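Local coordinates for fatty acid-binding protein homolog 8 (Caenorhabditis elegans, PDB 6C1Z), which binds unsaturated fatty acids such as oleic acid and carries them from the lysosome to the nucleus, where it activates transcription of longevity-promoting genes, at residues Y84-T89 with S97-I102; S109-W114 with Q122-G127. All blocks are in the same frame, centred on the assembly; numbering follows the deposited sequence.

Contact 1 (Y84-T89 with S97-I102); sequences YNTLVT and SHQDKI. With SO4 (sulfate ion), chain B.
In the beta hairpin of strands 83-91 and 94-101, part of the fatty acid-binding protein barrel, segments 84-89 and 97-101 run antiparallel (164°), their axes 4.5 Å apart at closest approach. Two hydrogen-bonded pairs, Asn85-Asp100 and Leu87-His98, join them with four backbone bonds. The shortest runs from Asp100 N to Asn85 O, 2.8 Å.

Thr86, Val88, Ser97 and Gln99 share one face. The extended Gln99 chain, with CG anti to the backbone N (chi1 -178°), brings its amide over one face of the Tyr84 ring. Its last torsion turns the amide nearly flat on the ring, the planes 18° apart. Gln99 OE1 lies above the ring centre, while Gln99 CG meets Tyr84 CG at 3.4 Å.

On the face of Asn85, Leu87, His98 and Asp100, water 2 bonds Leu87 O and His98 ND1, and reaches Thr89 OG1 as well. Lys101 NZ lies 3.2 Å from O3 of a sulfate, probably from the crystallisation liquor, and also hydrogen-bonds to Glu104 O.

Thr86 OG1 and Gln99 NE2 both bond Glu76 OE1, and Tyr84 OH bonds Asp80. Two donors on Glu76 OE1 would probably favour a charged carboxylate, and the Gln99 NE2 bond helps set the rotation of that amide.

Contact 2 (S109-W114 with Q122-G127); sequences SVFTTW and QTYQSG
Water 3 is gripped by three hydrogen bonds. It donates to Val110 O at 2.9 Å. It also bonds Thr112 OG1 and Thr123 OG1. The two threonines lie side by side, and Thr123 OG1 touches Thr112 CB at 3.4 Å. This is possible because Thr123 holds OG1 in the crowded position between backbone N and carbonyl carbon (chi1 53°). The same torsion sends Thr123 CG2 to the edge of the Trp114 ring, 3.8 Å from Trp114 CH2.

The strands form a beta hairpin of the ten-stranded antiparallel barrel of fatty acid-binding proteins. Four backbone bonds, all with donors in the carbonyl plane, tie Val110 to Gln125 and Thr112 to Thr123.

The face with Phe111, Thr113, Gln122 and Tyr124 is consistent with the barrel interior. Gln122 NE2 gives a nearly straight bond (168°) to Thr113 OG1 at 2.9 Å, with the acceptor close to the amide plane. Gln122 OE1 accepts from Tyr124 OH at 2.7 Å, the donor lying above the carbonyl plane. A leucine here would lose both bonds and would probably leave the Tyr124 hydroxyl less firmly placed. Phe111 CD1 meets Tyr124 CD1 at 3.5 Å, the ring planes nearly perpendicular (86°). Phe111 also touches Tyr23 of helix 20-27, and Tyr124 OH has a weak bond to Arg133.

Overall arrangement
Both contacts are beta hairpins of one antiparallel sheet, in series along the chain, with centres about 11 Å apart. Neighbouring strands 94-101 and 109-116 join them through probable backbone bonds, Ser97 N to Phe111 O and Gln99 N to Ser109 O. Gln99 also packs on Phe111, and His98 on Val110. Both contacts are partly buried, but contact 2 lies nearer the chain centre and has no exposed touching residue. Contact 1 has two, His98 and Ile102. In contact 1, buried polar side chains reach acidic residues of strand 74-77 and the loop after it, while Lys101 meets a sulfate. In contact 2 the Gln122 amide joins two hydroxyls within the hairpin itself, though Ser109 reaches out to Tyr23.

Contact 1 (Y84-T89 with S97-I102)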
ATOM      1  N   TYR A  84      10.353   8.441  -3.212  1.00 28.80           N
ATOM      2  CA  TYR A  84       9.503   8.436  -4.390  1.00 25.78           C
ATOM      3  C   TYR A  84       8.679   9.713  -4.397  1.00 26.89           C
ATOM      4  O   TYR A  84       8.460  10.335  -3.349  1.00 32.44           O
ATOM      5  CB  TYR A  84       8.555   7.215  -4.406  1.00 23.62           C
ATOM      6  CG  TYR A  84       9.271   5.891  -4.449  1.00 25.41           C
ATOM      7  CD1 TYR A  84       9.706   5.269  -3.292  1.00 24.92           C
ATOM      8  CD2 TYR A  84       9.526   5.264  -5.651  1.00 23.08           C
ATOM      9  CE1 TYR A  84      10.358   4.062  -3.336  1.00 27.57           C
ATOM     10  CE2 TYR A  84      10.176   4.058  -5.707  1.00 24.80           C
ATOM     11  CZ  TYR A  84      10.587   3.457  -4.551  1.00 24.54           C
ATOM     12  OH  TYR A  84      11.258   2.254  -4.601  1.00 28.54           O
ATOM     13  N   ASN A  85       8.163  10.071  -5.570  1.00 28.66           N
ATOM     14  CA  ASN A  85       7.173  11.136  -5.687  1.00 31.39           C
ATOM     15  C   ASN A  85       5.827  10.427  -5.778  1.00 25.26           C
ATOM     16  O   ASN A  85       5.540   9.747  -6.769  1.00 25.25           O
ATOM     17  CB  ASN A  85       7.410  12.005  -6.921  1.00 32.59           C
ATOM     18  CG  ASN A  85       8.523  13.007  -6.724  1.00 33.83           C
ATOM     19  OD1 ASN A  85       8.535  13.745  -5.749  1.00 36.17           O
ATOM     20  ND2 ASN A  85       9.460  13.035  -7.653  1.00 40.55           N
ATOM     21  N   THR A  86       5.013  10.544  -4.730  1.00 25.40           N
ATOM     22  CA  THR A  86       3.777   9.782  -4.607  1.00 24.01           C
ATOM     23  C   THR A  86       2.566  10.703  -4.685  1.00 26.37           C
ATOM     24  O   THR A  86       2.581  11.826  -4.186  1.00 27.04           O
ATOM     25  CB  THR A  86       3.797   8.991  -3.296  1.00 24.13           C
ATOM     26  OG1 THR A  86       4.857   8.018  -3.372  1.00 26.33           O
ATOM     27  CG2 THR A  86       2.470   8.291  -3.073  1.00 24.48           C
ATOM     28  N   LEU A  87       1.513  10.224  -5.337  1.00 21.48           N
ATOM     29  CA  LEU A  87       0.259  10.965  -5.458  1.00 21.67           C
ATOM     30  C   LEU A  87      -0.874   9.977  -5.242  1.00 21.30           C
ATOM     31  O   LEU A  87      -0.965   8.980  -5.972  1.00 20.25           O
ATOM     32  CB  LEU A  87       0.147  11.584  -6.857  1.00 26.57           C
ATOM     33  CG  LEU A  87      -1.166  12.270  -7.216  1.00 26.16           C
ATOM     34  CD1 LEU A  87      -1.488  13.405  -6.283  1.00 28.00           C
ATOM     35  CD2 LEU A  87      -1.088  12.782  -8.640  1.00 29.22           C
ATOM     36  N   VAL A  88      -1.746  10.246  -4.264  1.00 19.84           N
ATOM     37  CA  VAL A  88      -2.891   9.382  -3.957  1.00 18.87           C
ATOM     38  C   VAL A  88      -4.162  10.110  -4.351  1.00 18.98           C
ATOM     39  O   VAL A  88      -4.346  11.276  -3.997  1.00 20.88           O
ATOM     40  CB  VAL A  88      -2.942   8.992  -2.470  1.00 18.34           C
ATOM     41  CG1 VAL A  88      -4.003   7.893  -2.254  1.00 18.62           C
ATOM     42  CG2 VAL A  88      -1.564   8.523  -1.963  1.00 19.68           C
ATOM     43  N   THR A  89      -5.022   9.433  -5.104  1.00 20.30           N
ATOM     44  CA  THR A  89      -6.332   9.944  -5.463  1.00 20.00           C
ATOM     45  C   THR A  89      -7.400   8.958  -4.993  1.00 19.92           C
ATOM     46  O   THR A  89      -7.109   7.838  -4.581  1.00 19.91           O
ATOM     47  CB  THR A  89      -6.406  10.150  -6.972  1.00 22.03           C
ATOM     48  OG1 THR A  89      -6.016   8.923  -7.594  1.00 24.87           O
ATOM     49  CG2 THR A  89      -5.486  11.295  -7.424  1.00 24.29           C
ATOM     50  N   SER A  97      -2.722   5.000  -5.454  1.00 19.59           N
ATOM     51  CA  SER A  97      -1.446   5.675  -5.232  1.00 19.74           C
ATOM     52  C   SER A  97      -0.480   5.406  -6.383  1.00 20.71           C
ATOM     53  O   SER A  97      -0.179   4.250  -6.709  1.00 20.13           O
ATOM     54  CB  SER A  97      -0.836   5.215  -3.921  1.00 19.49           C
ATOM     55  OG  SER A  97       0.410   5.891  -3.764  1.00 22.85           O
ATOM     56  N   HIS A  98      -0.011   6.485  -7.022  1.00 19.98           N
ATOM     57  CA  HIS A  98       1.075   6.420  -7.990  1.00 20.34           C
ATOM     58  C   HIS A  98       2.369   6.768  -7.276  1.00 20.45           C
ATOM     59  O   HIS A  98       2.581   7.918  -6.886  1.00 21.59           O
ATOM     60  CB  HIS A  98       0.816   7.356  -9.165  1.00 21.83           C
ATOM     61  CG  HIS A  98      -0.201   6.818 -10.118  1.00 24.34           C
ATOM     62  ND1 HIS A  98      -1.562   6.922  -9.904  1.00 24.37           N
ATOM     63  CD2 HIS A  98      -0.051   6.090 -11.247  1.00 30.00           C
ATOM     64  CE1 HIS A  98      -2.206   6.332 -10.899  1.00 25.46           C
ATOM     65  NE2 HIS A  98      -1.313   5.806 -11.716  1.00 26.85           N
ATOM     66  N   GLN A  99       3.205   5.764  -7.068  1.00 19.61           N
ATOM     67  CA  GLN A  99       4.484   5.929  -6.389  1.00 21.87           C
ATOM     68  C   GLN A  99       5.529   5.988  -7.501  1.00 20.80           C
ATOM     69  O   GLN A  99       5.949   4.954  -8.015  1.00 20.04           O
ATOM     70  CB  GLN A  99       4.702   4.759  -5.435  1.00 19.68           C
ATOM     71  CG  GLN A  99       6.017   4.905  -4.642  1.00 21.18           C
ATOM     72  CD  GLN A  99       6.300   3.703  -3.770  1.00 20.94           C
ATOM     73  OE1 GLN A  99       6.833   2.689  -4.228  1.00 23.80           O
ATOM     74  NE2 GLN A  99       5.935   3.802  -2.498  1.00 23.87           N
ATOM     75  N   ASP A 100       5.939   7.203  -7.860  1.00 22.36           N
ATOM     76  CA  ASP A 100       6.827   7.424  -8.997  1.00 23.03           C
ATOM     77  C   ASP A 100       8.294   7.457  -8.571  1.00 23.68           C
ATOM     78  O   ASP A 100       8.675   8.173  -7.635  1.00 25.76           O
ATOM     79  CB  ASP A 100       6.490   8.740  -9.709  1.00 26.53           C
ATOM     80  CG  ASP A 100       5.150   8.719 -10.422  1.00 32.42           C
ATOM     81  OD1 ASP A 100       4.617   7.634 -10.708  1.00 32.24           O
ATOM     82  OD2 ASP A 100       4.641   9.816 -10.728  1.00 42.72           O
ATOM     83  N   LYS A 101       9.113   6.685  -9.265  1.00 24.23           N
ATOM     84  CA  LYS A 101      10.536   6.692  -8.975  1.00 27.45           C
ATOM     85  C   LYS A 101      11.131   8.069  -9.213  1.00 30.18           C
ATOM     86  O   LYS A 101      10.623   8.880 -10.000  1.00 28.90           O
ATOM     87  CB  LYS A 101      11.277   5.646  -9.805  1.00 28.70           C
ATOM     88  CG  LYS A 101      11.342   5.906 -11.293  1.00 27.55           C
ATOM     89  CD  LYS A 101      12.125   4.794 -11.975  1.00 30.28           C
ATOM     90  CE  LYS A 101      12.228   4.995 -13.468  1.00 32.67           C
ATOM     91  NZ  LYS A 101      12.989   3.886 -14.098  1.00 38.97           N
ATOM     92  N   ILE A 102      12.196   8.341  -8.478  1.00 33.38           N
ATOM     93  CA  ILE A 102      13.015   9.533  -8.661  1.00 35.20           C
ATOM     94  C   ILE A 102      14.327   9.199  -9.360  1.00 36.86           C
ATOM     95  O   ILE A 102      14.709   9.847 -10.340  1.00 46.21           O
ATOM     96  CB  ILE A 102      13.256  10.247  -7.310  1.00 36.53           C
ATOM     97  CG1 ILE A 102      11.915  10.743  -6.756  1.00 36.26           C
ATOM     98  CG2 ILE A 102      14.241  11.406  -7.463  1.00 43.70           C
ATOM     99  CD1 ILE A 102      11.977  11.286  -5.356  1.00 43.93           C
TER
HETATM  100  S   SO4 B 201       9.381   1.856 -14.091  1.00 45.30           S
HETATM  101  O1  SO4 B 201       9.139   3.276 -13.834  1.00 46.23           O
HETATM  102  O2  SO4 B 201       8.901   1.489 -15.414  1.00 46.07           O
HETATM  103  O3  SO4 B 201      10.807   1.566 -13.974  1.00 48.90           O
HETATM  104  O4  SO4 B 201       8.704   1.074 -13.048  1.00 45.63           O
HETATM  105  O   HOH W   1       9.255  11.374 -10.001  1.00 36.76           O
HETATM  106  O   HOH W   2      -2.944   8.627  -7.986  1.00 24.63           O

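Contact 2 (S109-W114 with Q122-G127)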
ATOM      1  N   SER A 109       5.563   2.200  -8.898  1.00 18.50           N
ATOM      2  CA  SER A 109       4.492   1.283  -8.549  1.00 18.82           C
ATOM      3  C   SER A 109       3.158   2.006  -8.555  1.00 17.83           C
ATOM      4  O   SER A 109       3.083   3.223  -8.411  1.00 19.26           O
ATOM      5  CB  SER A 109       4.659   0.685  -7.147  1.00 20.94           C
ATOM      6  OG  SER A 109       5.778  -0.181  -7.070  1.00 21.35           O
ATOM      7  N   VAL A 110       2.082   1.221  -8.722  1.00 18.49           N
ATOM      8  CA  VAL A 110       0.714   1.706  -8.525  1.00 19.46           C
ATOM      9  C   VAL A 110       0.056   0.820  -7.490  1.00 19.12           C
ATOM     10  O   VAL A 110       0.042  -0.406  -7.644  1.00 18.80           O
ATOM     11  CB  VAL A 110      -0.111   1.696  -9.824  1.00 19.59           C
ATOM     12  CG1 VAL A 110      -1.521   2.207  -9.556  1.00 24.08           C
ATOM     13  CG2 VAL A 110       0.561   2.559 -10.852  1.00 24.43           C
ATOM     14  N   PHE A 111      -0.491   1.437  -6.440  1.00 17.40           N
ATOM     15  CA  PHE A 111      -1.196   0.728  -5.384  1.00 18.04           C
ATOM     16  C   PHE A 111      -2.674   1.076  -5.460  1.00 19.17           C
ATOM     17  O   PHE A 111      -3.039   2.243  -5.581  1.00 23.01           O
ATOM     18  CB  PHE A 111      -0.663   1.124  -4.018  1.00 18.52           C
ATOM     19  CG  PHE A 111       0.825   1.038  -3.898  1.00 19.60           C
ATOM     20  CD1 PHE A 111       1.496  -0.156  -4.089  1.00 22.56           C
ATOM     21  CD2 PHE A 111       1.564   2.161  -3.617  1.00 24.56           C
ATOM     22  CE1 PHE A 111       2.895  -0.214  -3.965  1.00 23.97           C
ATOM     23  CE2 PHE A 111       2.957   2.096  -3.492  1.00 24.35           C
ATOM     24  CZ  PHE A 111       3.601   0.914  -3.662  1.00 21.01           C
ATOM     25  N   THR A 112      -3.533   0.067  -5.425  1.00 16.75           N
ATOM     26  CA  THR A 112      -4.969   0.290  -5.460  1.00 17.30           C
ATOM     27  C   THR A 112      -5.574  -0.378  -4.249  1.00 17.09           C
ATOM     28  O   THR A 112      -5.272  -1.544  -3.988  1.00 19.35           O
ATOM     29  CB  THR A 112      -5.567  -0.289  -6.739  1.00 19.29           C
ATOM     30  OG1 THR A 112      -4.863   0.239  -7.870  1.00 20.71           O
ATOM     31  CG2 THR A 112      -7.047   0.081  -6.842  1.00 21.89           C
ATOM     32  N   THR A 113      -6.408   0.361  -3.506  1.00 17.60           N
ATOM     33  CA  THR A 113      -7.060  -0.154  -2.309  1.00 17.66           C
ATOM     34  C   THR A 113      -8.553   0.044  -2.482  1.00 16.53           C
ATOM     35  O   THR A 113      -9.014   1.143  -2.766  1.00 17.73           O
ATOM     36  CB  THR A 113      -6.559   0.561  -1.059  1.00 17.30           C
ATOM     37  OG1 THR A 113      -5.133   0.428  -0.972  1.00 18.34           O
ATOM     38  CG2 THR A 113      -7.140  -0.010   0.194  1.00 18.26           C
ATOM     39  N   TRP A 114      -9.310  -1.034  -2.285  1.00 18.27           N
ATOM     40  CA  TRP A 114     -10.746  -0.963  -2.513  1.00 19.64           C
ATOM     41  C   TRP A 114     -11.440  -1.945  -1.584  1.00 18.78           C
ATOM     42  O   TRP A 114     -10.826  -2.800  -0.971  1.00 19.02           O
ATOM     43  CB  TRP A 114     -11.112  -1.125  -4.001  1.00 20.74           C
ATOM     44  CG  TRP A 114     -11.078  -2.517  -4.556  1.00 20.51           C
ATOM     45  CD1 TRP A 114     -12.161  -3.332  -4.787  1.00 23.27           C
ATOM     46  CD2 TRP A 114      -9.929  -3.256  -4.992  1.00 21.14           C
ATOM     47  NE1 TRP A 114     -11.742  -4.524  -5.303  1.00 25.35           N
ATOM     48  CE2 TRP A 114     -10.392  -4.495  -5.493  1.00 23.14           C
ATOM     49  CE3 TRP A 114      -8.552  -2.978  -5.037  1.00 21.40           C
ATOM     50  CZ2 TRP A 114      -9.532  -5.477  -5.973  1.00 23.82           C
ATOM     51  CZ3 TRP A 114      -7.701  -3.937  -5.545  1.00 21.72           C
ATOM     52  CH2 TRP A 114      -8.197  -5.183  -6.011  1.00 22.32           C
ATOM     53  N   GLN A 122      -6.149  -5.051  -1.869  1.00 20.16           N
ATOM     54  CA  GLN A 122      -5.117  -4.201  -2.435  1.00 18.26           C
ATOM     55  C   GLN A 122      -4.453  -4.896  -3.609  1.00 20.45           C
ATOM     56  O   GLN A 122      -4.324  -6.120  -3.638  1.00 22.68           O
ATOM     57  CB  GLN A 122      -4.041  -3.827  -1.438  1.00 20.79           C
ATOM     58  CG  GLN A 122      -4.542  -3.052  -0.259  1.00 19.69           C
ATOM     59  CD  GLN A 122      -3.417  -2.520   0.573  1.00 19.90           C
ATOM     60  OE1 GLN A 122      -2.610  -3.281   1.119  1.00 21.34           O
ATOM     61  NE2 GLN A 122      -3.382  -1.209   0.720  1.00 23.40           N
ATOM     62  N   THR A 123      -4.009  -4.100  -4.582  1.00 18.74           N
ATOM     63  CA  THR A 123      -3.037  -4.570  -5.548  1.00 20.03           C
ATOM     64  C   THR A 123      -1.824  -3.658  -5.501  1.00 18.87           C
ATOM     65  O   THR A 123      -1.963  -2.443  -5.359  1.00 18.81           O
ATOM     66  CB  THR A 123      -3.602  -4.635  -6.986  1.00 20.90           C
ATOM     67  OG1 THR A 123      -4.187  -3.376  -7.348  1.00 21.28           O
ATOM     68  CG2 THR A 123      -4.646  -5.735  -7.109  1.00 24.66           C
ATOM     69  N   TYR A 124      -0.650  -4.259  -5.629  1.00 19.31           N
ATOM     70  CA  TYR A 124       0.592  -3.527  -5.818  1.00 17.95           C
ATOM     71  C   TYR A 124       1.152  -3.963  -7.158  1.00 18.75           C
ATOM     72  O   TYR A 124       1.424  -5.148  -7.374  1.00 20.04           O
ATOM     73  CB  TYR A 124       1.625  -3.820  -4.721  1.00 19.47           C
ATOM     74  CG  TYR A 124       1.129  -3.932  -3.298  1.00 19.96           C
ATOM     75  CD1 TYR A 124       0.074  -3.155  -2.840  1.00 19.48           C
ATOM     76  CD2 TYR A 124       1.737  -4.806  -2.412  1.00 20.31           C
ATOM     77  CE1 TYR A 124      -0.371  -3.266  -1.542  1.00 20.90           C
ATOM     78  CE2 TYR A 124       1.295  -4.912  -1.111  1.00 23.13           C
ATOM     79  CZ  TYR A 124       0.242  -4.136  -0.699  1.00 20.97           C
ATOM     80  OH  TYR A 124      -0.197  -4.267   0.608  1.00 24.96           O
ATOM     81  N   GLN A 125       1.302  -3.005  -8.064  1.00 19.51           N
ATOM     82  CA  GLN A 125       1.734  -3.275  -9.424  1.00 21.56           C
ATOM     83  C   GLN A 125       3.029  -2.541  -9.718  1.00 19.19           C
ATOM     84  O   GLN A 125       3.138  -1.344  -9.435  1.00 20.74           O
ATOM     85  CB  GLN A 125       0.617  -2.783 -10.329  1.00 24.01           C
ATOM     86  CG  GLN A 125       0.961  -2.537 -11.779  1.00 36.51           C
ATOM     87  CD  GLN A 125      -0.212  -1.930 -12.532  1.00 41.73           C
ATOM     88  OE1 GLN A 125      -1.313  -2.476 -12.533  1.00 42.54           O
ATOM     89  NE2 GLN A 125       0.012  -0.781 -13.138  1.00 43.26           N
ATOM     90  N   SER A 126       4.001  -3.258 -10.279  1.00 20.43           N
ATOM     91  CA  SER A 126       5.189  -2.643 -10.868  1.00 21.66           C
ATOM     92  C   SER A 126       5.694  -3.537 -11.985  1.00 21.78           C
ATOM     93  O   SER A 126       5.742  -4.760 -11.834  1.00 23.93           O
ATOM     94  CB  SER A 126       6.307  -2.455  -9.828  1.00 22.06           C
ATOM     95  OG  SER A 126       7.400  -1.767 -10.386  1.00 23.52           O
ATOM     96  N   GLY A 127       6.012  -2.927 -13.126  1.00 33.21           N
ATOM     97  CA  GLY A 127       6.514  -3.689 -14.263  1.00 34.14           C
ATOM     98  C   GLY A 127       5.535  -4.776 -14.651  1.00 32.64           C
ATOM     99  O   GLY A 127       4.332  -4.541 -14.771  1.00 31.62           O
TER
HETATM  100  O   HOH W   3      -2.548  -1.386  -8.347  1.00 20.05           O